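Local coordinates for dTDP-4-dehydrorhamnose 3,5-epimerase (Bacillus anthracis str. Ames, PDB 3RYK), which catalyses the epimerisation of dTDP-4-dehydro-6-deoxyglucose at sugar carbons 3 and 5, a step in making dTDP-L-rhamnose, at residues V100-I105 with H151-Y156. Numbering follows the deposited sequence.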
ATOM      1  N   VAL A 100       8.911  -0.541  -0.356  1.00 21.92           N
ATOM      2  CA  VAL A 100       9.147   0.101  -1.644  1.00 22.06           C
ATOM      3  C   VAL A 100       8.300  -0.608  -2.694  1.00 22.40           C
ATOM      4  O   VAL A 100       8.397  -1.844  -2.875  1.00 22.84           O
ATOM      5  CB  VAL A 100      10.638   0.070  -2.008  1.00 21.43           C
ATOM      6  CG1 VAL A 100      10.851   0.620  -3.402  1.00 21.82           C
ATOM      7  CG2 VAL A 100      11.457   0.847  -0.956  1.00 23.30           C
ATOM      8  N   MET A 101       7.488   0.167  -3.411  1.00 22.90           N
ATOM      9  CA  MET A 101       6.598  -0.380  -4.442  1.00 23.86           C
ATOM     10  C   MET A 101       7.186  -0.316  -5.847  1.00 23.67           C
ATOM     11  O   MET A 101       6.842  -1.133  -6.726  1.00 24.58           O
ATOM     12  CB  MET A 101       5.246   0.342  -4.383  1.00 24.52           C
ATOM     13  CG  MET A 101       4.618   0.332  -2.964  1.00 28.07           C
ATOM     14  SD  MET A 101       4.439  -1.307  -2.203  1.00 35.05           S
ATOM     15  CE  MET A 101       3.335  -2.091  -3.386  1.00 31.45           C
ATOM     16  N   GLN A 102       8.044   0.674  -6.062  1.00 22.91           N
ATOM     17  CA  GLN A 102       8.707   0.877  -7.321  1.00 23.12           C
ATOM     18  C   GLN A 102      10.077   1.450  -6.995  1.00 22.08           C
ATOM     19  O   GLN A 102      10.189   2.373  -6.180  1.00 22.89           O
ATOM     20  CB  GLN A 102       7.902   1.807  -8.229  1.00 23.99           C
ATOM     21  CG  GLN A 102       8.540   2.002  -9.584  1.00 25.04           C
ATOM     22  CD  GLN A 102       7.693   2.804 -10.569  1.00 27.83           C
ATOM     23  OE1 GLN A 102       6.465   2.862 -10.473  1.00 24.90           O
ATOM     24  NE2 GLN A 102       8.355   3.383 -11.559  1.00 34.33           N
ATOM     25  N   GLY A 103      11.108   0.888  -7.622  1.00 21.14           N
ATOM     26  CA  GLY A 103      12.477   1.309  -7.404  1.00 20.59           C
ATOM     27  C   GLY A 103      13.153   0.666  -6.194  1.00 20.42           C
ATOM     28  O   GLY A 103      12.861  -0.472  -5.802  1.00 22.03           O
ATOM     29  N   ALA A 104      14.063   1.407  -5.591  1.00 19.89           N
ATOM     30  CA  ALA A 104      14.803   0.922  -4.441  1.00 18.68           C
ATOM     31  C   ALA A 104      15.357   2.096  -3.659  1.00 18.48           C
ATOM     32  O   ALA A 104      15.617   3.148  -4.247  1.00 18.64           O
ATOM     33  CB  ALA A 104      15.931   0.024  -4.907  1.00 19.65           C
ATOM     34  N   ILE A 105      15.522   1.888  -2.349  1.00 17.44           N
ATOM     35  CA  ILE A 105      16.042   2.886  -1.437  1.00 17.65           C
ATOM     36  C   ILE A 105      17.007   2.289  -0.421  1.00 17.84           C
ATOM     37  O   ILE A 105      17.013   1.076  -0.183  1.00 17.37           O
ATOM     38  CB  ILE A 105      14.875   3.525  -0.600  1.00 17.05           C
ATOM     39  CG1 ILE A 105      14.309   2.526   0.445  1.00 17.05           C
ATOM     40  CG2 ILE A 105      13.800   4.067  -1.496  1.00 17.10           C
ATOM     41  CD1 ILE A 105      13.052   3.005   1.183  1.00 16.84           C
ATOM     42  N   HIS A 151      12.357   7.488 -10.280  1.00 23.47           N
ATOM     43  CA  HIS A 151      10.976   7.069 -10.089  1.00 24.01           C
ATOM     44  C   HIS A 151      10.782   6.022  -8.997  1.00 23.50           C
ATOM     45  O   HIS A 151      10.256   4.939  -9.269  1.00 23.96           O
ATOM     46  CB  HIS A 151      10.386   6.560 -11.413  1.00 24.56           C
ATOM     47  CG  HIS A 151      10.496   7.537 -12.545  1.00 27.73           C
ATOM     48  ND1 HIS A 151       9.629   8.599 -12.705  1.00 33.29           N
ATOM     49  CD2 HIS A 151      11.354   7.594 -13.592  1.00 30.12           C
ATOM     50  CE1 HIS A 151       9.960   9.278 -13.790  1.00 32.00           C
ATOM     51  NE2 HIS A 151      11.003   8.689 -14.348  1.00 32.67           N
ATOM     52  N   THR A 152      11.238   6.340  -7.786  1.00 22.93           N
ATOM     53  CA  THR A 152      11.098   5.463  -6.634  1.00 22.19           C
ATOM     54  C   THR A 152       9.862   5.877  -5.840  1.00 21.80           C
ATOM     55  O   THR A 152       9.631   7.084  -5.552  1.00 21.56           O
ATOM     56  CB  THR A 152      12.376   5.416  -5.771  1.00 21.92           C
ATOM     57  OG1 THR A 152      13.405   4.728  -6.499  1.00 20.37           O
ATOM     58  CG2 THR A 152      12.158   4.699  -4.447  1.00 21.46           C
ATOM     59  N   ILE A 153       9.059   4.865  -5.510  1.00 20.76           N
ATOM     60  CA  ILE A 153       7.823   5.022  -4.750  1.00 21.91           C
ATOM     61  C   ILE A 153       7.903   4.205  -3.458  1.00 21.66           C
ATOM     62  O   ILE A 153       8.055   2.965  -3.490  1.00 20.66           O
ATOM     63  CB  ILE A 153       6.602   4.544  -5.563  1.00 22.42           C
ATOM     64  CG1 ILE A 153       6.512   5.266  -6.907  1.00 23.04           C
ATOM     65  CG2 ILE A 153       5.310   4.743  -4.766  1.00 24.37           C
ATOM     66  CD1 ILE A 153       5.374   4.768  -7.802  1.00 25.31           C
ATOM     67  N   VAL A 154       7.793   4.903  -2.334  1.00 21.32           N
ATOM     68  CA  VAL A 154       7.851   4.301  -1.023  1.00 21.96           C
ATOM     69  C   VAL A 154       6.494   4.460  -0.357  1.00 22.85           C
ATOM     70  O   VAL A 154       5.846   5.511  -0.447  1.00 23.17           O
ATOM     71  CB  VAL A 154       8.909   4.986  -0.146  1.00 22.35           C
ATOM     72  CG1 VAL A 154       8.976   4.333   1.222  1.00 22.02           C
ATOM     73  CG2 VAL A 154      10.263   4.955  -0.819  1.00 21.39           C
ATOM     74  N   MET A 155       6.056   3.404   0.304  1.00 23.11           N
ATOM     75  CA  MET A 155       4.791   3.413   1.000  1.00 24.07           C
ATOM     76  C   MET A 155       5.069   3.053   2.438  1.00 24.09           C
ATOM     77  O   MET A 155       5.897   2.184   2.713  1.00 23.50           O
ATOM     78  CB  MET A 155       3.835   2.376   0.408  1.00 25.14           C
ATOM     79  CG  MET A 155       2.504   2.296   1.135  1.00 29.19           C
ATOM     80  SD  MET A 155       1.435   0.962   0.573  1.00 37.82           S
ATOM     81  CE  MET A 155       1.127   1.429  -1.124  1.00 35.41           C
ATOM     82  N   TYR A 156       4.407   3.728   3.368  1.00 24.12           N
ATOM     83  CA  TYR A 156       4.608   3.391   4.764  1.00 24.25           C
ATOM     84  C   TYR A 156       3.404   3.729   5.608  1.00 24.52           C
ATOM     85  O   TYR A 156       2.763   4.754   5.400  1.00 25.28           O
ATOM     86  CB  TYR A 156       5.896   3.957   5.341  1.00 24.04           C
ATOM     87  CG  TYR A 156       5.993   5.452   5.458  1.00 25.46           C
ATOM     88  CD1 TYR A 156       5.757   6.080   6.679  1.00 24.49           C
ATOM     89  CD2 TYR A 156       6.357   6.225   4.367  1.00 24.38           C
ATOM     90  CE1 TYR A 156       5.862   7.459   6.798  1.00 25.92           C
ATOM     91  CE2 TYR A 156       6.466   7.582   4.474  1.00 25.68           C
ATOM     92  CZ  TYR A 156       6.221   8.189   5.694  1.00 25.79           C
ATOM     93  OH  TYR A 156       6.329   9.552   5.787  1.00 28.37           O
TER
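With chi1 at -178°, Gln102 places CG opposite its own backbone N, and the extended chain beyond runs over Ile153, whose CG1 swings beside its N (chi1 -56°) and carries CD1 to 3.5 Å from Gln102 OE1. The long aliphatic part of glutamine suits this partly exposed position: Gln102 CB rests on Ile153 CG1 and CD1, while Gln102 CG passes 3.4 Å from His151 O and the amide lies alongside the histidine. The backbones here form a classic beta bulge, Met101 and Gln102 both facing Ile153. Ile153 O takes a hydrogen bond from Met101 N at 2.9 Å and a weak, longer one from Gln102 N; Ile153 N returns a 2.8 Å hydrogen bond to Gln102 O. The bulge lies where the chain turns a corner between the two sheets of the jelly roll-like fold, leaving strand 96-100 for strand 104-111. Gly103, at phi 84°, suits the turn because its bare CA sits close beside Thr152 OG1, which is hydrogen-bonded to Val149 O. Past the corner, Ile105 comes back over Thr152 and Val154 from the facing sheet, its CG2 a tight 3.4 Å from Thr152 CG2 and 3.7 Å from Val154 CG2; branched apolar groups fill this interior, with Phe145 and Leu127 adjoining. Met101 sets CG 4.0 Å from Met155 CB, and these flexible methionines also pack, respectively, on Met155 and Met101 of the second subunit.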